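Long-range contacts in peptidase S9 prolyl oligopeptidase catalytic domain-containing protein (Pyrococcus horikoshii, PDB 4HXF), which is probably a serine peptidase of the prolyl oligopeptidase family, assigned as an acylaminoacyl peptidase, that assembles into a self-compartmentalizing hexamer: residues S108-Q113 with G176-D181; F168-F173 with V185-R190; Y199-L204 with L213-S218. One frame throughout, in Å; residues are numbered along the deposited sequence.

In the fold
All three contacts lie in the beta-propeller and share the four-stranded blade 175-179, 182-188, 200-206 and 209-217. Interactions 1 and 2 pack it against the preceding blade, at two places with centres about 17 Å apart; interaction 3 is a hairpin within the blade. The centres of interactions 2 and 3 are about 10 Å apart, and His189 ND1 reaches Asp201 OD1 at 2.8 Å, a probable hydrogen bond between them. Interaction 1 is about 18 Å from interaction 3, centre to centre. The side chain of Phe173 in interaction 2 lies about 11 Å from the bound chloromethyl ketone inhibitor, and that of Trp200 in interaction 3 about 9 Å from a magnesium ion.

Interaction 1 (S108-Q113 with G176-D181); sequences SIEWNQ and GIWHGD
Trp178 holds CG anti to its carbonyl carbon (chi1 -71°) and Glu110 holds CG anti to its backbone N (chi1 179°), which turns the pyrrole edge of the indole to the backbone carbonyl of Glu110 and sends the extended glutamate to the tryptophan backbone. Glu110 OE1 accepts the Trp178 backbone N at 2.9 Å in a nearly straight bond (164° at the hydrogen). The indole NE1 donates to the same residue, bonding Glu110 O at 3.1 Å, a bent bond with that oxygen in the ring plane but NE1 above the carbonyl plane. Over one ring face sits Asn112, its CB 3.9 Å from the five-membered ring centroid in a CH-pi contact and its ND2 3.3 Å from Trp178 CE3; Asp114 N holds Asn112 OD1. An alanine in place of Trp178 would probably leave Glu110 O without this donor and open a gap beside Asn112. A water links Asn112 OD1, Gln113 NE2 and Asp181 OD1, the last also salt-bridged to Arg117. The axes of 108-111 and 176-179 run parallel, 7.8 Å apart at closest, in the first strands of two successive propeller blades, Trp178 also touching Leu119 of strand 117-124 and Ile183 of strand 182-188.

Interaction 2 (F168-F173 with V185-R190); sequences FEKPRF and VSVPHR
Phe168 meets Val185 with the edge of its ring: CG sits between the backbone N and the carbonyl carbon (chi1 56°), and CZ then lies 3.9 Å from Val185 CG2, which is near the ring plane. The valine methyl thus lies at the edge of a ring that also stacks with Phe154 and Trp205. Two residues on, Lys170 is bent at chi2 (-67°), and its aliphatic carbons run across two valines. Its CE lies 4.0 Å from Val185 CG1, while CD approaches Val187 CG2 at 4.0 Å. The apolar part of the chain does this packing; the ammonium group goes on to a salt bridge with Glu210. Pro171 crosses Val187 at about a right angle and presses its ring on the CG1 methyl, with CD the nearest atom at 3.7 Å. Arg172 turns its side chain away to a salt bridge with Glu134 and offers only backbone here, its O lying 3.6 Å from Pro188 CG. Phe173, whose positive phi (66°) marks a turn of the chain, closes the row: its O is 3.5 Å from Pro188 CG, and its CB touches the same carbon at 3.9 Å, while the ring leads off toward Met144.

No hydrogen bond joins 168-173 to 185-190. The strand axes approach to 7.4 Å, a spacing of stacked sheets and not of paired strands, and the two strands, each bonded within its own sheet, pass over one another with apolar side chains between them. This is the face-to-face packing of neighbouring blades in a beta-propeller: strand 163-171, the last of one four-stranded blade, lies over strand 182-188, the second of the next.

Interaction 3 (Y199-L204 with L213-S218); sequences YWDIYL and LFEKVS
Ile202 O is gripped by two backbone donors, Leu213 N at 2.6 Å and Phe214 N at 3.2 Å; two residues facing one make a classic beta bulge. Farther along, Trp200 and Val217 form an antiparallel hydrogen-bonded pair, Trp200 N to Val217 O being 2.8 Å. There Lys216, with positive phi (53°), and Val217 together face Trp200, a G1 beta bulge. Beside the bulge, Asp201 OD1 accepts Lys216 N at 3.0 Å, nearly along its C-O axis, and is also bonded by His189 ND1. Glu215 OE2 comes within 3.1 Å of Asp201 OD1, a close approach of like charges that the His189 bond and the Lys212 salt bridge to Glu215 OE1 would probably ease. Lys216 runs over one face of the Tyr199 ring in a CH-pi contact, CG 3.7 Å from Tyr199 CG, and its ammonium group reaches Asp191. With CG1 anti to the carbonyl carbon (chi1 -52°), Ile202 puts CD1 3.9 Å from Val217 CG2 and 4.0 Å from Phe214 CD1. This hairpin forms the outer half of the blade: strand 182-188 flanks 200-206, and Phe219 and Tyr220 of strand 219-224, in the next blade, meet the rings of Phe214 and Trp200 respectively.

Interaction 1 (S108-Q113 with G176-D181)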
loop_
_atom_site.group_PDB
_atom_site.type_symbol
_atom_site.label_atom_id
_atom_site.label_comp_id
_atom_site.label_asym_id
_atom_site.label_seq_id
_atom_site.Cartn_x
_atom_site.Cartn_y
_atom_site.Cartn_z
ATOM N N SER A 108 29.294 -17.403 2.003
ATOM C CA SER A 108 29.824 -18.379 2.992
ATOM C C SER A 108 30.047 -17.662 4.307
ATOM O O SER A 108 30.459 -16.522 4.298
ATOM C CB SER A 108 31.119 -19.115 2.652
ATOM O OG SER A 108 32.306 -18.303 2.409
ATOM N N ILE A 109 29.891 -18.421 5.398
ATOM C CA ILE A 109 30.251 -17.978 6.754
ATOM C C ILE A 109 30.962 -19.098 7.481
ATOM O O ILE A 109 30.538 -20.230 7.380
ATOM C CB ILE A 109 29.089 -17.421 7.661
ATOM C CG1 ILE A 109 27.847 -18.341 7.619
ATOM C CG2 ILE A 109 28.681 -15.999 7.143
ATOM C CD1 ILE A 109 26.817 -17.940 8.691
ATOM N N GLU A 110 32.024 -18.785 8.192
ATOM C CA GLU A 110 32.808 -19.769 8.959
ATOM C C GLU A 110 33.337 -19.167 10.243
ATOM O O GLU A 110 33.984 -18.064 10.213
ATOM C CB GLU A 110 34.059 -20.246 8.107
ATOM C CG GLU A 110 34.981 -21.221 8.720
ATOM C CD GLU A 110 36.408 -21.465 8.034
ATOM O OE1 GLU A 110 36.813 -20.834 7.139
ATOM O OE2 GLU A 110 37.127 -22.297 8.575
ATOM N N TRP A 111 33.191 -19.897 11.365
ATOM C CA TRP A 111 33.828 -19.411 12.614
ATOM C C TRP A 111 35.289 -19.528 12.639
ATOM O O TRP A 111 35.870 -20.580 12.247
ATOM C CB TRP A 111 33.312 -20.226 13.784
ATOM C CG TRP A 111 31.899 -19.967 14.156
ATOM C CD1 TRP A 111 30.806 -20.743 13.890
ATOM C CD2 TRP A 111 31.413 -18.841 14.958
ATOM N NE1 TRP A 111 29.664 -20.192 14.465
ATOM C CE2 TRP A 111 29.997 -19.069 15.167
ATOM C CE3 TRP A 111 32.000 -17.724 15.500
ATOM C CZ2 TRP A 111 29.188 -18.171 15.855
ATOM C CZ3 TRP A 111 31.190 -16.837 16.228
ATOM C CH2 TRP A 111 29.840 -17.044 16.441
ATOM N N ASN A 112 35.939 -18.528 13.240
ATOM C CA ASN A 112 37.291 -18.647 13.764
ATOM C C ASN A 112 37.273 -19.570 14.971
ATOM O O ASN A 112 36.233 -19.713 15.688
ATOM C CB ASN A 112 37.758 -17.254 14.111
ATOM C CG ASN A 112 39.244 -17.182 14.562
ATOM O OD1 ASN A 112 39.559 -17.315 15.756
ATOM N ND2 ASN A 112 40.141 -17.062 13.583
ATOM N N GLN A 113 38.432 -20.131 15.242
ATOM C CA GLN A 113 38.674 -20.957 16.429
ATOM C C GLN A 113 38.314 -20.250 17.751
ATOM O O GLN A 113 38.062 -20.923 18.758
ATOM C CB GLN A 113 40.146 -21.391 16.411
ATOM C CG GLN A 113 41.152 -20.251 16.694
ATOM C CD GLN A 113 42.661 -20.665 16.458
ATOM O OE1 GLN A 113 42.989 -21.868 16.298
ATOM N NE2 GLN A 113 43.544 -19.678 16.446
ATOM N N GLY A 176 38.175 -18.451 0.518
ATOM C CA GLY A 176 38.948 -18.245 1.739
ATOM C C GLY A 176 38.479 -19.083 2.853
ATOM O O GLY A 176 37.315 -19.269 2.986
ATOM N N ILE A 177 39.425 -19.561 3.645
ATOM C CA ILE A 177 39.188 -20.280 4.878
ATOM C C ILE A 177 40.042 -19.723 6.006
ATOM O O ILE A 177 41.153 -19.221 5.789
ATOM C CB ILE A 177 39.386 -21.804 4.753
ATOM C CG1 ILE A 177 40.823 -22.116 4.349
ATOM C CG2 ILE A 177 38.421 -22.386 3.699
ATOM C CD1 ILE A 177 41.232 -23.542 4.615
ATOM N N TRP A 178 39.596 -19.921 7.225
ATOM C CA TRP A 178 40.485 -19.725 8.347
ATOM C C TRP A 178 41.602 -20.759 8.454
ATOM O O TRP A 178 41.403 -21.929 8.229
ATOM C CB TRP A 178 39.734 -19.744 9.668
ATOM C CG TRP A 178 38.827 -18.552 9.961
ATOM C CD1 TRP A 178 37.469 -18.548 10.009
ATOM C CD2 TRP A 178 39.252 -17.220 10.297
ATOM N NE1 TRP A 178 36.991 -17.384 10.392
ATOM C CE2 TRP A 178 37.995 -16.490 10.556
ATOM C CE3 TRP A 178 40.468 -16.549 10.332
ATOM C CZ2 TRP A 178 37.986 -15.176 10.858
ATOM C CZ3 TRP A 178 40.467 -15.204 10.716
ATOM C CH2 TRP A 178 39.234 -14.528 10.936
ATOM N N HIS A 179 42.769 -20.284 8.890
ATOM C CA HIS A 179 43.858 -21.151 9.288
ATOM C C HIS A 179 44.427 -20.533 10.546
ATOM O O HIS A 179 45.315 -19.658 10.526
ATOM C CB HIS A 179 44.890 -21.286 8.169
ATOM C CG HIS A 179 46.042 -22.220 8.541
ATOM N ND1 HIS A 179 45.857 -23.515 8.821
ATOM C CD2 HIS A 179 47.449 -21.983 8.611
ATOM C CE1 HIS A 179 47.050 -24.071 9.173
ATOM N NE2 HIS A 179 48.025 -23.133 9.018
ATOM N N GLY A 180 43.852 -20.954 11.664
ATOM C CA GLY A 180 44.178 -20.331 12.961
ATOM C C GLY A 180 43.721 -18.872 12.884
ATOM O O GLY A 180 42.536 -18.611 12.536
ATOM N N ASP A 181 44.625 -17.916 13.091
ATOM C CA ASP A 181 44.343 -16.457 12.990
ATOM C C ASP A 181 44.654 -15.814 11.640
ATOM O O ASP A 181 44.458 -14.595 11.439
ATOM C CB ASP A 181 45.071 -15.642 14.097
ATOM C CG ASP A 181 44.384 -15.756 15.413
ATOM O OD1 ASP A 181 43.142 -15.942 15.420
ATOM O OD2 ASP A 181 45.119 -15.848 16.402
HETATM O O HOH W 1 35.456 -19.951 5.015
HETATM O O HOH W 2 39.208 -23.584 8.160
HETATM O O HOH W 3 42.050 -17.401 17.092
HETATM O O HOH W 4 40.455 -20.260 13.246
#

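Interaction 2 (F168-F173 with V185-R190)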
loop_
_atom_site.group_PDB
_atom_site.type_symbol
_atom_site.label_atom_id
_atom_site.label_comp_id
_atom_site.label_asym_id
_atom_site.label_seq_id
_atom_site.Cartn_x
_atom_site.Cartn_y
_atom_site.Cartn_z
ATOM N N PHE A 168 38.747 -7.164 2.573
ATOM C CA PHE A 168 39.597 -7.043 1.380
ATOM C C PHE A 168 38.871 -7.696 0.215
ATOM O O PHE A 168 37.905 -8.414 0.389
ATOM C CB PHE A 168 41.013 -7.623 1.536
ATOM C CG PHE A 168 41.095 -9.077 1.958
ATOM C CD1 PHE A 168 40.991 -9.449 3.316
ATOM C CD2 PHE A 168 41.291 -10.107 1.025
ATOM C CE1 PHE A 168 40.986 -10.795 3.700
ATOM C CE2 PHE A 168 41.293 -11.438 1.415
ATOM C CZ PHE A 168 41.190 -11.760 2.708
ATOM N N GLU A 169 39.382 -7.412 -0.971
ATOM C CA GLU A 169 38.820 -7.958 -2.225
ATOM C C GLU A 169 39.865 -8.730 -3.018
ATOM O O GLU A 169 41.094 -8.516 -2.884
ATOM C CB GLU A 169 38.177 -6.863 -3.055
ATOM C CG GLU A 169 39.054 -6.119 -3.995
ATOM C CD GLU A 169 38.217 -5.119 -4.858
ATOM O OE1 GLU A 169 38.430 -5.057 -6.066
ATOM O OE2 GLU A 169 37.349 -4.459 -4.308
ATOM N N LYS A 170 39.362 -9.643 -3.815
ATOM C CA LYS A 170 40.159 -10.437 -4.724
ATOM C C LYS A 170 39.431 -10.600 -6.029
ATOM O O LYS A 170 38.262 -10.252 -6.130
ATOM C CB LYS A 170 40.401 -11.828 -4.108
ATOM C CG LYS A 170 41.374 -11.788 -2.975
ATOM C CD LYS A 170 42.832 -11.420 -3.344
ATOM C CE LYS A 170 43.794 -11.598 -2.180
ATOM N NZ LYS A 170 45.087 -10.976 -2.611
ATOM N N PRO A 171 40.140 -11.109 -7.061
ATOM C CA PRO A 171 39.407 -11.462 -8.283
ATOM C C PRO A 171 38.225 -12.382 -8.129
ATOM O O PRO A 171 38.096 -13.054 -7.054
ATOM C CB PRO A 171 40.529 -12.150 -9.124
ATOM C CG PRO A 171 41.773 -11.554 -8.595
ATOM C CD PRO A 171 41.567 -11.464 -7.101
ATOM N N ARG A 172 37.246 -12.336 -9.079
ATOM C CA ARG A 172 36.065 -13.189 -9.055
ATOM C C ARG A 172 36.520 -14.675 -8.894
ATOM O O ARG A 172 37.643 -15.046 -9.373
ATOM C CB ARG A 172 35.092 -13.016 -10.342
ATOM C CG ARG A 172 35.636 -13.483 -11.597
ATOM C CD ARG A 172 34.608 -13.142 -12.730
ATOM N NE ARG A 172 34.716 -11.749 -12.926
ATOM C CZ ARG A 172 34.341 -11.137 -14.056
ATOM N NH1 ARG A 172 33.844 -11.851 -14.982
ATOM N NH2 ARG A 172 34.511 -9.876 -14.219
ATOM N N PHE A 173 35.678 -15.445 -8.252
ATOM C CA PHE A 173 35.857 -16.861 -8.027
ATOM C C PHE A 173 37.032 -17.164 -7.108
ATOM O O PHE A 173 37.586 -18.245 -7.195
ATOM C CB PHE A 173 35.990 -17.522 -9.418
ATOM C CG PHE A 173 34.815 -18.260 -9.876
ATOM C CD1 PHE A 173 34.889 -19.609 -10.107
ATOM C CD2 PHE A 173 33.635 -17.621 -10.020
ATOM C CE1 PHE A 173 33.757 -20.295 -10.522
ATOM C CE2 PHE A 173 32.518 -18.297 -10.478
ATOM C CZ PHE A 173 32.622 -19.600 -10.761
ATOM N N VAL A 185 43.790 -17.920 1.261
ATOM C CA VAL A 185 43.048 -17.341 0.161
ATOM C C VAL A 185 43.406 -17.989 -1.143
ATOM O O VAL A 185 44.581 -17.958 -1.507
ATOM C CB VAL A 185 43.196 -15.804 0.049
ATOM C CG1 VAL A 185 42.373 -15.165 -1.097
ATOM C CG2 VAL A 185 42.827 -15.122 1.478
ATOM N N SER A 186 42.440 -18.569 -1.856
ATOM C CA SER A 186 42.707 -19.274 -3.142
ATOM C C SER A 186 42.127 -18.434 -4.274
ATOM O O SER A 186 40.915 -18.108 -4.227
ATOM C CB SER A 186 42.117 -20.703 -3.128
ATOM O OG SER A 186 42.614 -21.445 -2.019
ATOM N N VAL A 187 42.977 -18.041 -5.243
ATOM C CA VAL A 187 42.584 -17.064 -6.273
ATOM C C VAL A 187 42.880 -17.763 -7.620
ATOM O O VAL A 187 43.962 -18.277 -7.839
ATOM C CB VAL A 187 43.427 -15.788 -6.169
ATOM C CG1 VAL A 187 43.140 -14.841 -7.298
ATOM C CG2 VAL A 187 43.265 -15.130 -4.751
ATOM N N PRO A 188 41.945 -17.698 -8.555
ATOM C CA PRO A 188 42.283 -18.277 -9.862
ATOM C C PRO A 188 43.524 -17.631 -10.451
ATOM O O PRO A 188 43.686 -16.394 -10.438
ATOM C CB PRO A 188 41.015 -17.984 -10.677
ATOM C CG PRO A 188 39.895 -17.829 -9.732
ATOM C CD PRO A 188 40.585 -17.130 -8.540
ATOM N N HIS A 189 44.421 -18.439 -11.018
ATOM C CA HIS A 189 45.609 -17.913 -11.602
ATOM C C HIS A 189 45.294 -17.275 -12.942
ATOM O O HIS A 189 44.566 -17.864 -13.682
ATOM C CB HIS A 189 46.645 -19.064 -11.793
ATOM C CG HIS A 189 47.910 -18.596 -12.408
ATOM N ND1 HIS A 189 48.955 -18.104 -11.702
ATOM C CD2 HIS A 189 48.291 -18.539 -13.764
ATOM C CE1 HIS A 189 49.921 -17.730 -12.578
ATOM N NE2 HIS A 189 49.484 -17.980 -13.823
ATOM N N ARG A 190 45.934 -16.156 -13.220
ATOM C CA ARG A 190 45.643 -15.462 -14.489
ATOM C C ARG A 190 46.766 -15.636 -15.512
ATOM O O ARG A 190 47.906 -15.208 -15.253
ATOM C CB ARG A 190 45.352 -13.988 -14.291
ATOM C CG ARG A 190 44.830 -13.340 -15.597
ATOM C CD ARG A 190 44.553 -11.809 -15.395
ATOM N NE ARG A 190 43.458 -11.531 -14.443
ATOM C CZ ARG A 190 42.165 -11.511 -14.808
ATOM N NH1 ARG A 190 41.850 -11.732 -16.029
ATOM N NH2 ARG A 190 41.233 -11.349 -13.896
#

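Interaction 3 (Y199-L204 with L213-S218)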
loop_
_atom_site.group_PDB
_atom_site.type_symbol
_atom_site.label_atom_id
_atom_site.label_comp_id
_atom_site.label_asym_id
_atom_site.label_seq_id
_atom_site.Cartn_x
_atom_site.Cartn_y
_atom_site.Cartn_z
ATOM N N TYR A 199 44.123 -23.735 -12.498
ATOM C CA TYR A 199 45.207 -23.249 -11.691
ATOM C C TYR A 199 44.814 -22.143 -10.745
ATOM O O TYR A 199 44.059 -21.286 -11.107
ATOM C CB TYR A 199 46.320 -22.732 -12.562
ATOM C CG TYR A 199 46.929 -23.797 -13.489
ATOM C CD1 TYR A 199 46.907 -23.633 -14.836
ATOM C CD2 TYR A 199 47.606 -24.925 -12.988
ATOM C CE1 TYR A 199 47.418 -24.607 -15.728
ATOM C CE2 TYR A 199 48.187 -25.865 -13.892
ATOM C CZ TYR A 199 48.108 -25.671 -15.263
ATOM O OH TYR A 199 48.617 -26.587 -16.244
ATOM N N TRP A 200 45.385 -22.155 -9.574
ATOM C CA TRP A 200 45.207 -21.144 -8.530
ATOM C C TRP A 200 46.519 -20.668 -7.997
ATOM O O TRP A 200 47.548 -21.333 -8.101
ATOM C CB TRP A 200 44.508 -21.814 -7.299
ATOM C CG TRP A 200 43.059 -22.151 -7.536
ATOM C CD1 TRP A 200 41.922 -21.325 -7.255
ATOM C CD2 TRP A 200 42.526 -23.393 -8.074
ATOM N NE1 TRP A 200 40.778 -21.972 -7.572
ATOM C CE2 TRP A 200 41.074 -23.241 -8.104
ATOM C CE3 TRP A 200 43.095 -24.533 -8.622
ATOM C CZ2 TRP A 200 40.248 -24.231 -8.574
ATOM C CZ3 TRP A 200 42.253 -25.536 -9.030
ATOM C CH2 TRP A 200 40.861 -25.355 -9.102
ATOM N N ASP A 201 46.489 -19.468 -7.436
ATOM C CA ASP A 201 47.518 -18.937 -6.562
ATOM C C ASP A 201 46.947 -18.936 -5.145
ATOM O O ASP A 201 45.749 -18.645 -4.991
ATOM C CB ASP A 201 47.912 -17.533 -6.960
ATOM C CG ASP A 201 48.406 -17.444 -8.416
ATOM O OD1 ASP A 201 48.949 -18.431 -8.941
ATOM O OD2 ASP A 201 48.245 -16.360 -8.957
ATOM N N ILE A 202 47.712 -19.356 -4.178
ATOM C CA ILE A 202 47.232 -19.465 -2.818
ATOM C C ILE A 202 48.079 -18.594 -1.904
ATOM O O ILE A 202 49.325 -18.624 -1.917
ATOM C CB ILE A 202 47.251 -20.951 -2.341
ATOM C CG1 ILE A 202 46.523 -21.868 -3.327
ATOM C CG2 ILE A 202 46.762 -21.135 -0.879
ATOM C CD1 ILE A 202 46.537 -23.379 -2.985
ATOM N N TYR A 203 47.370 -17.786 -1.121
ATOM C CA TYR A 203 48.015 -16.828 -0.200
ATOM C C TYR A 203 47.640 -17.053 1.238
ATOM O O TYR A 203 46.590 -17.585 1.535
ATOM C CB TYR A 203 47.604 -15.399 -0.547
ATOM C CG TYR A 203 47.881 -15.002 -1.931
ATOM C CD1 TYR A 203 49.061 -14.323 -2.253
ATOM C CD2 TYR A 203 46.960 -15.281 -2.959
ATOM C CE1 TYR A 203 49.324 -13.967 -3.575
ATOM C CE2 TYR A 203 47.237 -14.902 -4.266
ATOM C CZ TYR A 203 48.415 -14.250 -4.539
ATOM O OH TYR A 203 48.724 -13.869 -5.854
ATOM N N LEU A 204 48.517 -16.642 2.139
ATOM C CA LEU A 204 48.225 -16.635 3.585
ATOM C C LEU A 204 48.127 -15.170 3.946
ATOM O O LEU A 204 49.098 -14.381 3.705
ATOM C CB LEU A 204 49.337 -17.321 4.337
ATOM C CG LEU A 204 49.014 -17.672 5.759
ATOM C CD1 LEU A 204 47.805 -18.621 5.866
ATOM C CD2 LEU A 204 50.297 -18.238 6.387
ATOM N N LEU A 213 51.760 -18.596 -0.933
ATOM C CA LEU A 213 52.195 -19.923 -0.534
ATOM C C LEU A 213 52.497 -20.788 -1.750
ATOM O O LEU A 213 53.424 -21.629 -1.748
ATOM C CB LEU A 213 51.129 -20.633 0.367
ATOM C CG LEU A 213 50.768 -20.069 1.712
ATOM C CD1 LEU A 213 49.705 -21.021 2.294
ATOM C CD2 LEU A 213 52.035 -20.032 2.646
ATOM N N PHE A 214 51.623 -20.684 -2.736
ATOM C CA PHE A 214 51.709 -21.446 -3.950
ATOM C C PHE A 214 51.395 -20.626 -5.129
ATOM O O PHE A 214 50.475 -19.773 -5.138
ATOM C CB PHE A 214 50.706 -22.656 -3.981
ATOM C CG PHE A 214 50.982 -23.693 -2.956
ATOM C CD1 PHE A 214 50.302 -23.681 -1.758
ATOM C CD2 PHE A 214 52.013 -24.646 -3.142
ATOM C CE1 PHE A 214 50.588 -24.574 -0.727
ATOM C CE2 PHE A 214 52.280 -25.589 -2.113
ATOM C CZ PHE A 214 51.568 -25.532 -0.918
ATOM N N GLU A 215 52.046 -20.952 -6.254
ATOM C CA GLU A 215 51.804 -20.253 -7.469
ATOM C C GLU A 215 51.461 -21.226 -8.572
ATOM O O GLU A 215 52.285 -22.145 -8.824
ATOM C CB GLU A 215 53.091 -19.498 -7.804
ATOM C CG GLU A 215 53.101 -19.028 -9.200
ATOM C CD GLU A 215 52.725 -17.602 -9.336
ATOM O OE1 GLU A 215 53.604 -16.766 -8.955
ATOM O OE2 GLU A 215 51.643 -17.354 -9.908
ATOM N N LYS A 216 50.341 -21.027 -9.249
ATOM C CA LYS A 216 49.884 -21.816 -10.408
ATOM C C LYS A 216 49.864 -23.307 -10.094
ATOM O O LYS A 216 50.555 -24.145 -10.769
ATOM C CB LYS A 216 50.694 -21.474 -11.654
ATOM C CG LYS A 216 50.053 -21.925 -12.923
ATOM C CD LYS A 216 50.803 -21.292 -14.161
ATOM C CE LYS A 216 50.142 -21.623 -15.447
ATOM N NZ LYS A 216 50.626 -20.551 -16.430
ATOM N N VAL A 217 49.099 -23.632 -9.059
ATOM C CA VAL A 217 48.957 -25.048 -8.621
ATOM C C VAL A 217 47.515 -25.470 -8.952
ATOM O O VAL A 217 46.588 -24.605 -9.107
ATOM C CB VAL A 217 49.238 -25.235 -7.162
ATOM C CG1 VAL A 217 50.776 -25.132 -6.921
ATOM C CG2 VAL A 217 48.411 -24.254 -6.329
ATOM N N SER A 218 47.226 -26.797 -9.027
ATOM C CA SER A 218 45.892 -27.233 -9.484
ATOM C C SER A 218 45.147 -27.735 -8.266
ATOM O O SER A 218 44.297 -28.632 -8.378
ATOM C CB SER A 218 46.042 -28.357 -10.556
ATOM O OG SER A 218 46.579 -27.811 -11.748
#